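PDB 4GN5: OBody AM3L15 from Pyrobaculum aerophilum, which probably serves as an engineered OB-fold binding protein, built on an archaeal nucleic-acid-binding domain, that grips a partner protein through its surface. Local coordinates for residues K5-T9 / A10-P14; G57-P60 / D61-K65; A84-P87 / V88-D91. All coordinates share one frame; numbering follows the deposited sequence. Where two conformers were deposited one is given.

Interaction 1 of 3, residues K5-T9 / A10-P14; sequences KTHWT and AEITP
The indole of Trp-8 has the carboxylate of Glu-11 at its edge, OE1 lying 3.4 Å from CD1 in the ring plane, while the Lys-5 amine NZ sits 3.0 Å above one face of the same ring, over its centre. Glu-11 CB lies at the edge of the His-7 ring, near its plane, and Thr-6 OG1 is in plane at the ND1 edge of that imidazole, hydrogen-bonded to ND1 at 2.7 Å. CD1 of Ile-12 comes up against His-7 CB at 3.7 Å, the two side chains crossing at about a right angle.

Glu-11 does most of the work. With CG anti to its own carbonyl carbon (chi1 -67°) and the chain extended beyond, it reaches back to take the amide of Trp-8, N to OE1 3.0 Å and nearly straight at 171°; the donor uses the anti side of the carboxylate. A water bound to Thr-6 O also donates to OE1, which therefore has two hydrogen bonds. In return, Glu-11 N closes the turn on Trp-8 O at 2.7 Å, so side chain and backbone together clamp it. A second bond of the same backbone kind, Ile-12 N to Thr-9 O, 3.1 Å, continues the short 3-10 segment.

Around it, Thr-6 OG1 bonds Val-22 N, and Thr-9 OG1 bonds Asp-43. Ile-12 packs on Val-21 and Val-50, which lays the turn across strands 20-24 and 50-55.

Interaction 2 of 3, residues G57-P60 / D61-K65; sequences GKTP and DHLFK
Phe-64 leans back from the helix toward Thr-59 and Pro-60, and its ring can be followed outward atom by atom. From CB the ring leaves with CG anti to the carbonyl carbon (chi1 -67°), which swings it back along the chain instead of outward. CD1 is the first ring atom to meet the preceding loop, 3.6 Å from Pro-60 O, an oblique approach. CE1 goes further: it lies 3.4 Å from Thr-59 O, which sits in the ring plane at the edge, and 3.7 Å from Thr-59 CB. CZ, at the far end, still touches that same CB at 3.9 Å. Thr-59 CB thus lies against the CE1-CZ end of the ring, while its CG2 packs against Leu-63 CD1 at 4.0 Å, crossing the leucine at about a right angle.

On the outer side of the turn, His-62 folds toward the proline. Its CG stands between the backbone N and the carbonyl carbon (chi1 73°), and this brings CE1 to within 3.6 Å of Pro-60 CB. Leu-63 N bonds Pro-60 O at 3.1 Å, bent to 139°, the donor well above the carbonyl plane.

This is the entry into helix 61-67, between strands 50-55 and 75-83, as the helix between the third and fourth strands does in OB folds; Thr-59, Leu-63 and Phe-64 pack on Leu-54. Thr-59 OG1 bonds Glu-55 N. Arg-56 makes a salt bridge with Asp-61 and a cation-pi contact with Phe-64; the carboxylate would partly balance its charge and may also hold it in position. The join mixes apolar packing with carbonyl oxygens that meet an N-H and the slightly positive aromatic rim, a favourable if weak match.

Interaction 3 of 3, residues A84-P87 / V88-D91; sequences AGWP and VALD
Ala-84 starts the walk, its carbonyl carbon 4.0 Å from Val-88 CB; its O accepts a hydrogen bond from a water that in turn accepts from Ala-89 N, bridging the two segments. Gly-85 follows with the key backbone bond: Val-88 N donates to its O at 3.0 Å, almost straight at 167°. Val-88 CG2 is also squeezed to 3.0 Å from that same oxygen, a tight fit.

Next comes Trp-86. Its CB heads away from residues 88-91, but with CG anti to the backbone N (chi1 -155°) the indole folds back along the turn. CD1 meets Ala-89 CB at 3.9 Å, and Pro-87 CB lies 3.8 Å above one indole face, offset toward the rim. Leu-90 was modelled in two conformers; in one of them its CD1 comes close to the NE1-CE2-CZ2 side of the indole, a contact best treated as doubtful. Pro-87 follows a cis peptide bond, and its O accepts from Leu-90 N at 2.9 Å, opening a second turn.

Trp-86, Pro-87 and Leu-90 also pack on the chain of another protein in the assembly, and a basic side chain of that protein forms a salt bridge with Asp-91. With the cis proline third among its four residues and the Gly-85 to Val-88 bond closing it, 85-88 is a type VIa beta turn. It runs into residues 88-90, whose backbone angles are helical though no regular helix forms, within the loop between strands 75-83 and 95-98, probably the one that joins the fourth and fifth strands of an OB fold, here part of the protein-binding surface.

From the N terminus the chain first folds the 5-14 turn of interaction 1 ahead of strand 20-24, laying it on that strand and on 50-55. After strands 26-32, 36-42 and 50-55, interaction 2 turns the loop into helix 61-67, which packs back on 50-55. Strand 75-83 then leads to interaction 3, whose turns lie in the loop before 95-98. All three are local and in series; none nests or crosses. Interactions 1 and 2 lie on opposite sides of the chain's centre, their own centres about 23 Å apart. Interactions 1 and 3 do touch, Pro-14 CA resting 3.6 Å from Ala-84 CB, so the N-terminal segment meets the base of the binding loop.

Interaction 1 of 3, residues K5-T9 / A10-P14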
ATOM      1  N   LYS A   5       1.318 -14.569  22.643  1.00 39.31           N
ATOM      2  CA  LYS A   5       1.047 -14.949  21.294  1.00 42.35           C
ATOM      3  C   LYS A   5      -0.042 -15.977  21.333  1.00 39.81           C
ATOM      4  O   LYS A   5      -0.015 -16.851  22.153  1.00 37.24           O
ATOM      5  CB  LYS A   5       2.328 -15.495  20.676  1.00 46.32           C
ATOM      6  CG  LYS A   5       2.170 -16.598  19.703  1.00 44.76           C
ATOM      7  CD  LYS A   5       3.534 -17.096  19.308  1.00 38.69           C
ATOM      8  CE  LYS A   5       3.481 -18.147  18.260  1.00 40.46           C
ATOM      9  NZ  LYS A   5       4.825 -18.642  17.990  1.00 40.04           N
ATOM     10  N   THR A   6      -1.045 -15.826  20.474  1.00 38.51           N
ATOM     11  CA  THR A   6      -2.130 -16.787  20.320  1.00 41.69           C
ATOM     12  C   THR A   6      -2.018 -17.732  19.148  1.00 39.00           C
ATOM     13  O   THR A   6      -2.609 -18.791  19.167  1.00 36.63           O
ATOM     14  CB  THR A   6      -3.513 -16.101  20.235  1.00 35.92           C
ATOM     15  OG1 THR A   6      -3.547 -15.262  19.099  1.00 38.39           O
ATOM     16  CG2 THR A   6      -3.819 -15.295  21.471  1.00 41.51           C
ATOM     17  N   HIS A   7      -1.305 -17.299  18.116  1.00 31.48           N
ATOM     18  CA  HIS A   7      -1.203 -18.061  16.881  1.00 26.28           C
ATOM     19  C   HIS A   7       0.136 -17.896  16.210  1.00 27.14           C
ATOM     20  O   HIS A   7       0.722 -16.859  16.279  1.00 23.83           O
ATOM     21  CB  HIS A   7      -2.229 -17.587  15.871  1.00 22.39           C
ATOM     22  CG  HIS A   7      -3.636 -17.850  16.265  1.00 31.94           C
ATOM     23  ND1 HIS A   7      -4.300 -17.083  17.186  1.00 31.93           N
ATOM     24  CD2 HIS A   7      -4.505 -18.795  15.858  1.00 24.39           C
ATOM     25  CE1 HIS A   7      -5.521 -17.548  17.328  1.00 37.29           C
ATOM     26  NE2 HIS A   7      -5.671 -18.583  16.532  1.00 32.45           N
ATOM     27  N   TRP A   8       0.565 -18.939  15.531  1.00 26.47           N
ATOM     28  CA  TRP A   8       1.694 -18.890  14.632  1.00 24.76           C
ATOM     29  C   TRP A   8       1.213 -18.220  13.349  1.00 30.53           C
ATOM     30  O   TRP A   8       0.069 -18.374  12.976  1.00 28.97           O
ATOM     31  CB  TRP A   8       2.188 -20.296  14.316  1.00 20.62           C
ATOM     32  CG  TRP A   8       2.873 -20.987  15.457  1.00 27.17           C
ATOM     33  CD1 TRP A   8       2.302 -21.793  16.373  1.00 25.55           C
ATOM     34  CD2 TRP A   8       4.256 -20.929  15.783  1.00 28.66           C
ATOM     35  NE1 TRP A   8       3.236 -22.248  17.255  1.00 23.85           N
ATOM     36  CE2 TRP A   8       4.448 -21.726  16.918  1.00 27.95           C
ATOM     37  CE3 TRP A   8       5.354 -20.281  15.228  1.00 30.91           C
ATOM     38  CZ2 TRP A   8       5.680 -21.888  17.502  1.00 31.10           C
ATOM     39  CZ3 TRP A   8       6.577 -20.450  15.804  1.00 34.11           C
ATOM     40  CH2 TRP A   8       6.732 -21.245  16.933  1.00 31.94           C
ATOM     41  N   THR A   9       2.087 -17.484  12.683  1.00 20.55           N
ATOM     42  CA  THR A   9       1.693 -16.771  11.483  1.00 16.92           C
ATOM     43  C   THR A   9       1.087 -17.710  10.441  1.00 24.04           C
ATOM     44  O   THR A   9       0.143 -17.358   9.803  1.00 23.12           O
ATOM     45  CB  THR A   9       2.842 -15.942  10.896  1.00 20.06           C
ATOM     46  OG1 THR A   9       3.861 -16.806  10.435  1.00 20.29           O
ATOM     47  CG2 THR A   9       3.402 -15.026  11.916  1.00 25.57           C
ATOM     48  N   ALA A  10       1.630 -18.903  10.296  1.00 21.59           N
ATOM     49  CA  ALA A  10       1.055 -19.918   9.379  1.00 23.71           C
ATOM     50  C   ALA A  10      -0.388 -20.373   9.808  1.00 27.70           C
ATOM     51  O   ALA A  10      -1.099 -20.965   9.011  1.00 28.29           O
ATOM     52  CB  ALA A  10       1.968 -21.161   9.245  1.00 25.58           C
ATOM     53  N   GLU A  11      -0.768 -20.148  11.076  1.00 24.56           N
ATOM     54  CA  GLU A  11      -2.140 -20.450  11.544  1.00 28.53           C
ATOM     55  C   GLU A  11      -3.128 -19.315  11.262  1.00 26.57           C
ATOM     56  O   GLU A  11      -4.294 -19.471  11.558  1.00 28.10           O
ATOM     57  CB  GLU A  11      -2.179 -20.806  13.048  1.00 28.96           C
ATOM     58  CG  GLU A  11      -1.461 -22.159  13.330  1.00 23.99           C
ATOM     59  CD  GLU A  11      -1.288 -22.447  14.792  1.00 38.06           C
ATOM     60  OE1 GLU A  11      -1.033 -21.509  15.613  1.00 31.19           O
ATOM     61  OE2 GLU A  11      -1.421 -23.650  15.113  1.00 43.86           O
ATOM     62  N   ILE A  12      -2.677 -18.191  10.718  1.00 24.82           N
ATOM     63  CA  ILE A  12      -3.593 -17.138  10.335  1.00 24.33           C
ATOM     64  C   ILE A  12      -4.238 -17.520   8.995  1.00 26.81           C
ATOM     65  O   ILE A  12      -3.633 -17.361   7.951  1.00 26.65           O
ATOM     66  CB  ILE A  12      -2.938 -15.737  10.315  1.00 22.09           C
ATOM     67  CG1 ILE A  12      -2.234 -15.443  11.660  1.00 26.77           C
ATOM     68  CG2 ILE A  12      -4.051 -14.629  10.042  1.00 20.26           C
ATOM     69  CD1 ILE A  12      -3.198 -15.551  12.928  1.00 26.46           C
ATOM     70  N   THR A  13      -5.461 -18.050   9.070  1.00 32.06           N
ATOM     71  CA  THR A  13      -6.211 -18.566   7.913  1.00 25.26           C
ATOM     72  C   THR A  13      -7.609 -17.887   7.791  1.00 31.72           C
ATOM     73  O   THR A  13      -8.067 -17.208   8.730  1.00 31.00           O
ATOM     74  CB  THR A  13      -6.431 -20.094   8.069  1.00 34.13           C
ATOM     75  OG1 THR A  13      -7.105 -20.320   9.308  1.00 40.63           O
ATOM     76  CG2 THR A  13      -5.150 -20.838   8.180  1.00 31.60           C
ATOM     77  N   PRO A  14      -8.269 -18.023   6.624  1.00 28.34           N
ATOM     78  CA  PRO A  14      -9.559 -17.343   6.478  1.00 30.92           C
ATOM     79  C   PRO A  14     -10.611 -17.745   7.558  1.00 34.46           C
ATOM     80  O   PRO A  14     -11.424 -16.879   7.959  1.00 34.36           O
ATOM     81  CB  PRO A  14     -10.007 -17.741   5.054  1.00 29.80           C
ATOM     82  CG  PRO A  14      -8.674 -17.763   4.309  1.00 26.24           C
ATOM     83  CD  PRO A  14      -7.710 -18.427   5.315  1.00 27.83           C
TER
HETATM   84  O   HOH W   1      -2.481 -21.386  18.157  0.84 40.09           O
HETATM   85  O   HOH W   2      -0.917 -16.936   7.216  0.51  4.58           O

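Interaction 2 of 3, residues G57-P60 / D61-K65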
ATOM      1  N   GLY A  57      -8.327   6.070   8.197  1.00 32.08           N
ATOM      2  CA  GLY A  57      -9.759   5.941   8.166  1.00 34.22           C
ATOM      3  C   GLY A  57     -10.254   4.732   8.943  1.00 34.51           C
ATOM      4  O   GLY A  57     -11.410   4.736   9.360  1.00 40.72           O
ATOM      5  N   LYS A  58      -9.392   3.736   9.148  1.00 29.80           N
ATOM      6  CA  LYS A  58      -9.696   2.486   9.841  1.00 33.70           C
ATOM      7  C   LYS A  58      -8.869   2.232  11.095  1.00 34.78           C
ATOM      8  O   LYS A  58      -9.381   1.779  12.073  1.00 37.93           O
ATOM      9  CB  LYS A  58      -9.457   1.289   8.941  1.00 39.51           C
ATOM     10  CG  LYS A  58     -10.505   1.007   7.993  1.00 44.62           C
ATOM     11  CD  LYS A  58     -10.252  -0.272   7.289  1.00 51.14           C
ATOM     12  CE  LYS A  58     -10.871  -0.259   5.900  1.00 56.36           C
ATOM     13  NZ  LYS A  58     -10.608  -1.515   5.157  1.00 54.55           N
ATOM     14  N   THR A  59      -7.578   2.486  11.020  1.00 32.93           N
ATOM     15  CA  THR A  59      -6.607   2.136  12.074  1.00 28.58           C
ATOM     16  C   THR A  59      -6.340   3.323  12.997  1.00 30.49           C
ATOM     17  O   THR A  59      -6.128   4.416  12.513  1.00 30.56           O
ATOM     18  CB  THR A  59      -5.268   1.684  11.395  1.00 23.56           C
ATOM     19  OG1 THR A  59      -5.511   0.530  10.602  1.00 25.83           O
ATOM     20  CG2 THR A  59      -4.179   1.394  12.407  1.00 26.03           C
ATOM     21  N   PRO A  60      -6.274   3.120  14.330  1.00 33.71           N
ATOM     22  CA  PRO A  60      -6.054   4.318  15.132  1.00 40.93           C
ATOM     23  C   PRO A  60      -4.739   5.027  14.852  1.00 39.65           C
ATOM     24  O   PRO A  60      -3.717   4.372  14.566  1.00 34.24           O
ATOM     25  CB  PRO A  60      -6.093   3.797  16.575  1.00 43.89           C
ATOM     26  CG  PRO A  60      -7.054   2.645  16.517  1.00 51.54           C
ATOM     27  CD  PRO A  60      -6.721   1.980  15.146  1.00 41.71           C
ATOM     28  N   ASP A  61      -4.783   6.361  14.923  1.00 39.17           N
ATOM     29  CA  ASP A  61      -3.638   7.214  14.624  1.00 36.76           C
ATOM     30  C   ASP A  61      -2.352   6.782  15.357  1.00 41.84           C
ATOM     31  O   ASP A  61      -1.277   6.752  14.769  1.00 44.45           O
ATOM     32  CB  ASP A  61      -3.985   8.664  15.004  1.00 48.33           C
ATOM     33  CG  ASP A  61      -2.900   9.693  14.574  1.00 83.59           C
ATOM     34  OD1 ASP A  61      -2.234   9.522  13.525  1.00 79.37           O
ATOM     35  OD2 ASP A  61      -2.735  10.707  15.289  1.00 86.38           O
ATOM     36  N   HIS A  62      -2.445   6.483  16.647  1.00 41.04           N
ATOM     37  CA  HIS A  62      -1.231   6.131  17.407  1.00 44.96           C
ATOM     38  C   HIS A  62      -0.421   4.956  16.764  1.00 45.54           C
ATOM     39  O   HIS A  62       0.820   4.932  16.835  1.00 46.79           O
ATOM     40  CB  HIS A  62      -1.537   5.909  18.901  1.00 45.62           C
ATOM     41  CG  HIS A  62      -2.269   4.634  19.203  1.00 48.53           C
ATOM     42  ND1 HIS A  62      -3.645   4.541  19.181  1.00 47.72           N
ATOM     43  CD2 HIS A  62      -1.815   3.409  19.572  1.00 51.07           C
ATOM     44  CE1 HIS A  62      -4.006   3.306  19.492  1.00 47.03           C
ATOM     45  NE2 HIS A  62      -2.915   2.596  19.723  1.00 48.90           N
ATOM     46  N   LEU A  63      -1.079   3.982  16.149  1.00 35.20           N
ATOM     47  CA  LEU A  63      -0.365   2.851  15.527  1.00 31.46           C
ATOM     48  C   LEU A  63       0.467   3.239  14.304  1.00 35.05           C
ATOM     49  O   LEU A  63       1.457   2.634  14.001  1.00 35.03           O
ATOM     50  CB  LEU A  63      -1.298   1.689  15.206  1.00 26.80           C
ATOM     51  CG  LEU A  63      -2.112   1.131  16.361  1.00 35.71           C
ATOM     52  CD1 LEU A  63      -2.961   0.004  15.944  1.00 34.68           C
ATOM     53  CD2 LEU A  63      -1.180   0.648  17.442  1.00 39.18           C
ATOM     54  N   PHE A  64       0.049   4.277  13.611  1.00 34.30           N
ATOM     55  CA  PHE A  64       0.881   4.854  12.569  1.00 27.62           C
ATOM     56  C   PHE A  64       2.157   5.460  13.134  1.00 26.53           C
ATOM     57  O   PHE A  64       3.172   5.410  12.474  1.00 34.51           O
ATOM     58  CB  PHE A  64       0.122   5.900  11.715  1.00 31.35           C
ATOM     59  CG  PHE A  64      -1.003   5.324  10.869  1.00 33.41           C
ATOM     60  CD1 PHE A  64      -2.307   5.223  11.374  1.00 38.61           C
ATOM     61  CD2 PHE A  64      -0.760   4.852   9.584  1.00 30.98           C
ATOM     62  CE1 PHE A  64      -3.353   4.687  10.582  1.00 40.17           C
ATOM     63  CE2 PHE A  64      -1.794   4.329   8.800  1.00 30.64           C
ATOM     64  CZ  PHE A  64      -3.091   4.222   9.296  1.00 36.29           C
ATOM     65  N   LYS A  65       2.107   6.029  14.340  1.00 35.14           N
ATOM     66  CA  LYS A  65       3.325   6.514  15.001  1.00 39.56           C
ATOM     67  C   LYS A  65       4.233   5.334  15.379  1.00 40.19           C
ATOM     68  O   LYS A  65       5.450   5.423  15.237  1.00 46.17           O
ATOM     69  CB  LYS A  65       3.006   7.407  16.224  1.00 40.83           C
TER

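Interaction 3 of 3, residues A84-P87 / V88-D91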
ATOM      1  N   ALA A  84     -10.952 -11.655   6.192  1.00 23.95           N
ATOM      2  CA  ALA A  84     -10.708 -12.537   5.062  1.00 23.34           C
ATOM      3  C   ALA A  84     -11.887 -12.487   4.081  1.00 27.09           C
ATOM      4  O   ALA A  84     -12.032 -13.328   3.213  1.00 25.22           O
ATOM      5  CB  ALA A  84     -10.422 -13.978   5.574  1.00 21.02           C
ATOM      6  N   GLY A  85     -12.711 -11.447   4.206  1.00 25.13           N
ATOM      7  CA  GLY A  85     -13.800 -11.244   3.258  1.00 26.95           C
ATOM      8  C   GLY A  85     -13.294 -10.978   1.837  1.00 24.47           C
ATOM      9  O   GLY A  85     -12.370 -10.173   1.608  1.00 19.22           O
ATOM     10  N   TRP A  86     -13.923 -11.631   0.882  1.00 25.59           N
ATOM     11  CA  TRP A  86     -13.650 -11.392  -0.514  1.00 25.06           C
ATOM     12  C   TRP A  86     -13.736  -9.861  -0.764  1.00 21.18           C
ATOM     13  O   TRP A  86     -14.727  -9.244  -0.369  1.00 18.19           O
ATOM     14  CB  TRP A  86     -14.652 -12.218  -1.328  1.00 29.70           C
ATOM     15  CG  TRP A  86     -14.091 -12.483  -2.594  1.00 31.20           C
ATOM     16  CD1 TRP A  86     -13.159 -13.510  -2.938  1.00 36.07           C
ATOM     17  CD2 TRP A  86     -14.189 -11.645  -3.698  1.00 17.53           C
ATOM     18  NE1 TRP A  86     -12.760 -13.330  -4.247  1.00 28.83           N
ATOM     19  CE2 TRP A  86     -13.396 -12.207  -4.734  1.00 29.32           C
ATOM     20  CE3 TRP A  86     -14.926 -10.490  -3.959  1.00 16.72           C
ATOM     21  CZ2 TRP A  86     -13.337 -11.644  -5.971  1.00 27.10           C
ATOM     22  CZ3 TRP A  86     -14.890  -9.994  -5.140  1.00 19.14           C
ATOM     23  CH2 TRP A  86     -14.116 -10.546  -6.162  1.00 31.06           C
ATOM     24  N   PRO A  87     -12.696  -9.233  -1.422  1.00 18.19           N
ATOM     25  CA  PRO A  87     -11.714  -9.859  -2.321  1.00 16.45           C
ATOM     26  C   PRO A  87     -10.320 -10.218  -1.736  1.00 17.45           C
ATOM     27  O   PRO A  87      -9.356 -10.331  -2.496  1.00 17.14           O
ATOM     28  CB  PRO A  87     -11.548  -8.798  -3.399  1.00 15.41           C
ATOM     29  CG  PRO A  87     -11.509  -7.513  -2.525  1.00 20.06           C
ATOM     30  CD  PRO A  87     -12.703  -7.769  -1.616  1.00 16.21           C
ATOM     31  N   VAL A  88     -10.218 -10.363  -0.418  1.00 16.97           N
ATOM     32  CA  VAL A  88      -8.949 -10.697   0.180  1.00 17.79           C
ATOM     33  C   VAL A  88      -8.368 -11.962  -0.467  1.00 15.57           C
ATOM     34  O   VAL A  88      -7.160 -12.073  -0.601  1.00 19.93           O
ATOM     35  CB  VAL A  88      -9.070 -10.919   1.737  1.00 21.74           C
ATOM     36  CG1 VAL A  88      -7.721 -11.353   2.306  1.00 23.56           C
ATOM     37  CG2 VAL A  88      -9.546  -9.618   2.449  1.00 16.17           C
ATOM     38  N   ALA A  89      -9.196 -12.966  -0.757  1.00 17.23           N
ATOM     39  CA  ALA A  89      -8.711 -14.182  -1.419  1.00 19.01           C
ATOM     40  C   ALA A  89      -7.977 -13.957  -2.755  1.00 25.97           C
ATOM     41  O   ALA A  89      -7.198 -14.840  -3.214  1.00 22.55           O
ATOM     42  CB  ALA A  89      -9.885 -15.183  -1.655  1.00 23.55           C
ATOM     43  N   LEU A  90      -8.265 -12.846  -3.434  0.73 22.49           N
ATOM     44  CA  LEU A  90      -7.603 -12.622  -4.719  0.73 22.19           C
ATOM     45  C   LEU A  90      -6.067 -12.601  -4.568  0.73 23.85           C
ATOM     46  O   LEU A  90      -5.374 -12.954  -5.477  0.73 25.65           O
ATOM     47  CB  LEU A  90      -8.073 -11.310  -5.360  0.73 19.56           C
ATOM     48  CG  LEU A  90      -9.100 -11.398  -6.491  0.73 27.69           C
ATOM     49  CD1 LEU A  90     -10.210 -12.555  -6.298  0.73 33.98           C
ATOM     50  CD2 LEU A  90      -9.677  -9.997  -6.721  0.73 19.87           C
ATOM     51  N   ASP A  91      -5.557 -12.137  -3.429  1.00 20.62           N
ATOM     52  CA  ASP A  91      -4.142 -12.150  -3.230  1.00 18.04           C
ATOM     53  C   ASP A  91      -3.668 -12.709  -1.907  1.00 22.70           C
ATOM     54  O   ASP A  91      -3.063 -13.778  -1.903  1.00 24.99           O
ATOM     55  CB  ASP A  91      -3.454 -10.791  -3.561  1.00 21.12           C
ATOM     56  CG  ASP A  91      -4.171  -9.545  -2.936  1.00 20.06           C
ATOM     57  OD1 ASP A  91      -3.961  -8.441  -3.454  1.00 23.09           O
ATOM     58  OD2 ASP A  91      -4.931  -9.631  -1.949  1.00 20.04           O
TER
HETATM   59  O   HOH W   3     -11.548 -13.590   0.435  0.93 26.09           O